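Local structure of acyl-CoA dehydrogenase domain protein Tcur3481 (Thermomonospora curvata, 6WY9) at residues Val73-Gln78 and Val85-Thr90. The protein probably acts as a flavin-dependent acyl-CoA dehydrogenase, binding FAD and oxidising acyl-CoA thioesters. Numbering follows the deposited sequence.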
ATOM      1  N   VAL B  73       2.211 -29.582  -0.258  1.00 44.72           N
ATOM      2  CA  VAL B  73       0.802 -29.881  -0.498  1.00 43.81           C
ATOM      3  C   VAL B  73       0.113 -30.174   0.822  1.00 43.46           C
ATOM      4  O   VAL B  73      -0.970 -29.652   1.109  1.00 40.83           O
ATOM      5  CB  VAL B  73       0.664 -31.051  -1.501  1.00 45.81           C
ATOM      6  CG1 VAL B  73      -0.762 -31.571  -1.589  1.00 46.31           C
ATOM      7  CG2 VAL B  73       1.109 -30.603  -2.872  1.00 46.67           C
ATOM      8  N   LEU B  74       0.760 -30.979   1.671  1.00 42.17           N
ATOM      9  CA  LEU B  74       0.190 -31.280   2.981  1.00 42.00           C
ATOM     10  C   LEU B  74       0.079 -30.029   3.858  1.00 40.74           C
ATOM     11  O   LEU B  74      -0.932 -29.843   4.547  1.00 40.21           O
ATOM     12  CB  LEU B  74       1.033 -32.341   3.685  1.00 42.87           C
ATOM     13  CG  LEU B  74       0.656 -32.694   5.121  1.00 43.22           C
ATOM     14  CD1 LEU B  74      -0.729 -33.408   5.207  1.00 42.62           C
ATOM     15  CD2 LEU B  74       1.757 -33.560   5.763  1.00 44.06           C
ATOM     16  N   LEU B  75       1.123 -29.182   3.886  1.00 40.58           N
ATOM     17  CA  LEU B  75       1.089 -27.984   4.727  1.00 39.54           C
ATOM     18  C   LEU B  75       0.028 -26.997   4.260  1.00 40.32           C
ATOM     19  O   LEU B  75      -0.543 -26.250   5.076  1.00 38.90           O
ATOM     20  CB  LEU B  75       2.479 -27.294   4.744  1.00 38.17           C
ATOM     21  CG  LEU B  75       3.564 -28.115   5.465  1.00 38.58           C
ATOM     22  CD1 LEU B  75       4.921 -27.383   5.490  1.00 39.87           C
ATOM     23  CD2 LEU B  75       3.093 -28.523   6.894  1.00 38.35           C
ATOM     24  N   GLU B  76      -0.164 -26.900   2.942  1.00 40.23           N
ATOM     25  CA  GLU B  76      -1.170 -25.992   2.438  1.00 41.84           C
ATOM     26  C   GLU B  76      -2.566 -26.438   2.874  1.00 39.47           C
ATOM     27  O   GLU B  76      -3.380 -25.615   3.326  1.00 39.79           O
ATOM     28  CB  GLU B  76      -1.069 -25.877   0.913  1.00 44.43           C
ATOM     29  CG  GLU B  76      -2.148 -24.973   0.349  1.00 48.86           C
ATOM     30  CD  GLU B  76      -2.109 -24.814  -1.178  1.00 55.89           C
ATOM     31  OE1 GLU B  76      -1.241 -25.412  -1.849  1.00 58.00           O
ATOM     32  OE2 GLU B  76      -2.971 -24.076  -1.709  1.00 60.02           O
ATOM     33  N   GLU B  77      -2.871 -27.731   2.762  1.00 39.01           N
ATOM     34  CA  GLU B  77      -4.146 -28.198   3.317  1.00 42.29           C
ATOM     35  C   GLU B  77      -4.223 -27.968   4.813  1.00 42.15           C
ATOM     36  O   GLU B  77      -5.297 -27.667   5.336  1.00 42.33           O
ATOM     37  CB  GLU B  77      -4.377 -29.694   3.068  1.00 43.49           C
ATOM     38  CG  GLU B  77      -4.974 -29.971   1.758  1.00 48.12           C
ATOM     39  CD  GLU B  77      -6.256 -29.188   1.462  1.00 49.35           C
ATOM     40  OE1 GLU B  77      -7.259 -29.169   2.230  1.00 50.15           O
ATOM     41  OE2 GLU B  77      -6.249 -28.617   0.392  1.00 51.15           O
ATOM     42  N   GLN B  78      -3.127 -28.193   5.533  1.00 41.09           N
ATOM     43  CA  GLN B  78      -3.177 -27.944   6.967  1.00 40.61           C
ATOM     44  C   GLN B  78      -3.551 -26.493   7.261  1.00 40.64           C
ATOM     45  O   GLN B  78      -4.428 -26.224   8.096  1.00 40.99           O
ATOM     46  CB  GLN B  78      -1.854 -28.300   7.644  1.00 40.30           C
ATOM     47  CG  GLN B  78      -1.850 -27.727   9.064  1.00 41.34           C
ATOM     48  CD  GLN B  78      -0.523 -27.753   9.751  1.00 42.39           C
ATOM     49  OE1 GLN B  78       0.551 -27.716   9.112  1.00 43.82           O
ATOM     50  NE2 GLN B  78      -0.563 -27.757  11.076  1.00 43.61           N
ATOM     51  N   VAL B  85      -1.533 -29.306  14.524  1.00 40.67           N
ATOM     52  CA  VAL B  85      -0.491 -30.344  14.645  1.00 40.95           C
ATOM     53  C   VAL B  85       0.834 -29.766  14.163  1.00 40.02           C
ATOM     54  O   VAL B  85       0.878 -28.963  13.237  1.00 37.13           O
ATOM     55  CB  VAL B  85      -0.820 -31.615  13.813  1.00 41.11           C
ATOM     56  CG1 VAL B  85      -1.724 -32.567  14.555  1.00 43.93           C
ATOM     57  CG2 VAL B  85      -1.441 -31.244  12.452  1.00 40.93           C
ATOM     58  N   PRO B  86       1.956 -30.215  14.775  1.00 40.58           N
ATOM     59  CA  PRO B  86       3.255 -29.592  14.419  1.00 39.90           C
ATOM     60  C   PRO B  86       3.894 -30.226  13.182  1.00 42.01           C
ATOM     61  O   PRO B  86       4.972 -30.838  13.238  1.00 40.25           O
ATOM     62  CB  PRO B  86       4.077 -29.831  15.687  1.00 39.80           C
ATOM     63  CG  PRO B  86       3.658 -31.265  16.056  1.00 40.96           C
ATOM     64  CD  PRO B  86       2.116 -31.239  15.829  1.00 40.58           C
ATOM     65  N   LEU B  87       3.216 -30.108  12.037  1.00 41.37           N
ATOM     66  CA  LEU B  87       3.744 -30.758  10.840  1.00 42.36           C
ATOM     67  C   LEU B  87       5.016 -30.067  10.348  1.00 42.11           C
ATOM     68  O   LEU B  87       6.007 -30.736  10.028  1.00 42.31           O
ATOM     69  CB  LEU B  87       2.672 -30.784   9.741  1.00 41.61           C
ATOM     70  CG  LEU B  87       1.516 -31.778   9.939  1.00 40.55           C
ATOM     71  CD1 LEU B  87       0.374 -31.459   8.909  1.00 40.12           C
ATOM     72  CD2 LEU B  87       1.964 -33.228   9.797  1.00 42.10           C
ATOM     73  N   TRP B  88       5.021 -28.725  10.285  1.00 38.56           N
ATOM     74  CA  TRP B  88       6.244 -28.192   9.684  1.00 41.25           C
ATOM     75  C   TRP B  88       7.445 -28.358  10.619  1.00 41.06           C
ATOM     76  O   TRP B  88       8.517 -28.757  10.143  1.00 41.26           O
ATOM     77  CB  TRP B  88       6.073 -26.737   9.174  1.00 41.18           C
ATOM     78  CG  TRP B  88       6.117 -25.617  10.182  1.00 43.80           C
ATOM     79  CD1 TRP B  88       5.043 -24.961  10.744  1.00 45.05           C
ATOM     80  CD2 TRP B  88       7.296 -24.988  10.727  1.00 43.69           C
ATOM     81  NE1 TRP B  88       5.492 -23.992  11.617  1.00 45.34           N
ATOM     82  CE2 TRP B  88       6.862 -24.004  11.640  1.00 45.67           C
ATOM     83  CE3 TRP B  88       8.672 -25.204  10.572  1.00 44.77           C
ATOM     84  CZ2 TRP B  88       7.767 -23.203  12.370  1.00 46.72           C
ATOM     85  CZ3 TRP B  88       9.560 -24.419  11.293  1.00 46.44           C
ATOM     86  CH2 TRP B  88       9.104 -23.431  12.177  1.00 47.38           C
ATOM     87  N   PRO B  89       7.334 -28.171  11.943  1.00 42.00           N
ATOM     88  CA  PRO B  89       8.535 -28.421  12.772  1.00 44.63           C
ATOM     89  C   PRO B  89       9.039 -29.856  12.662  1.00 46.14           C
ATOM     90  O   PRO B  89      10.238 -30.078  12.460  1.00 47.30           O
ATOM     91  CB  PRO B  89       8.074 -28.060  14.196  1.00 44.89           C
ATOM     92  CG  PRO B  89       6.906 -27.105  13.988  1.00 42.49           C
ATOM     93  CD  PRO B  89       6.198 -27.691  12.756  1.00 41.00           C
ATOM     94  N   THR B  90       8.151 -30.847  12.760  1.00 45.56           N
ATOM     95  CA  THR B  90       8.598 -32.234  12.701  1.00 43.92           C
ATOM     96  C   THR B  90       9.138 -32.590  11.323  1.00 44.53           C
ATOM     97  O   THR B  90      10.186 -33.244  11.217  1.00 44.39           O
ATOM     98  CB  THR B  90       7.449 -33.182  13.075  1.00 43.85           C
ATOM     99  OG1 THR B  90       7.196 -33.072  14.478  1.00 45.78           O
ATOM    100  CG2 THR B  90       7.802 -34.637  12.770  1.00 41.17           C
TER
HETATM  101  O   HOH W   1       2.789 -27.259  10.691  1.00 40.12           O
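Leu74, Leu75 and Gln78 meet Val85, Leu87 and Trp88 in a buried packing of two successive helices joined by a short loop, within the all-helical N-terminal domain of the acyl-CoA dehydrogenase fold. Here the last turns of helix 67-80 lie against the start of helix 87-100, well away from the flavin. Leu87 does most of the apolar work. Its CD1 meets CG of Leu74 at 4.0 Å, the two side chains crossing at about a right angle, while its CB touches CD2 of Leu75 at 3.7 Å as those chains run past each other in opposite directions. The other methyl of Leu75, CD1, rests 3.9 Å from CB of Trp88, whose indole leads away; its NE1 is hydrogen-bonded to a glycerol, probably from the crystallisation liquor. Helix 215-248 closes over this side with Ala226 and Val230 on Leu75, and Trp44 of helix 41-49 packs on Leu87.

Gln78 supplies the polar half. With CG anti to the backbone N (chi1 167°) and the chain extended beyond it, the carboxamide reaches along Leu87 to the loop leading into the second helix. NE2 is held chiefly by Ala83 O and makes a weak, bent bond to Val85 O (2.9 Å, 128° at the hydrogen), so it bridges two carbonyls of the connecting loop. OE1 serves the helix start instead, through a water. With an alanine here, Ala83 O and Val85 O would lose their shared donor and the water on Trp88 N would probably be left without its acceptor, with a gap beside Leu87 CD1. Pro86, at the N-cap, has no side-chain hydroxyl or carboxylate to offer the first-turn amides; the water stands in at one of them, donating to Gln78 OE1 at 2.8 Å and accepting from Trp88 N at 2.7 Å.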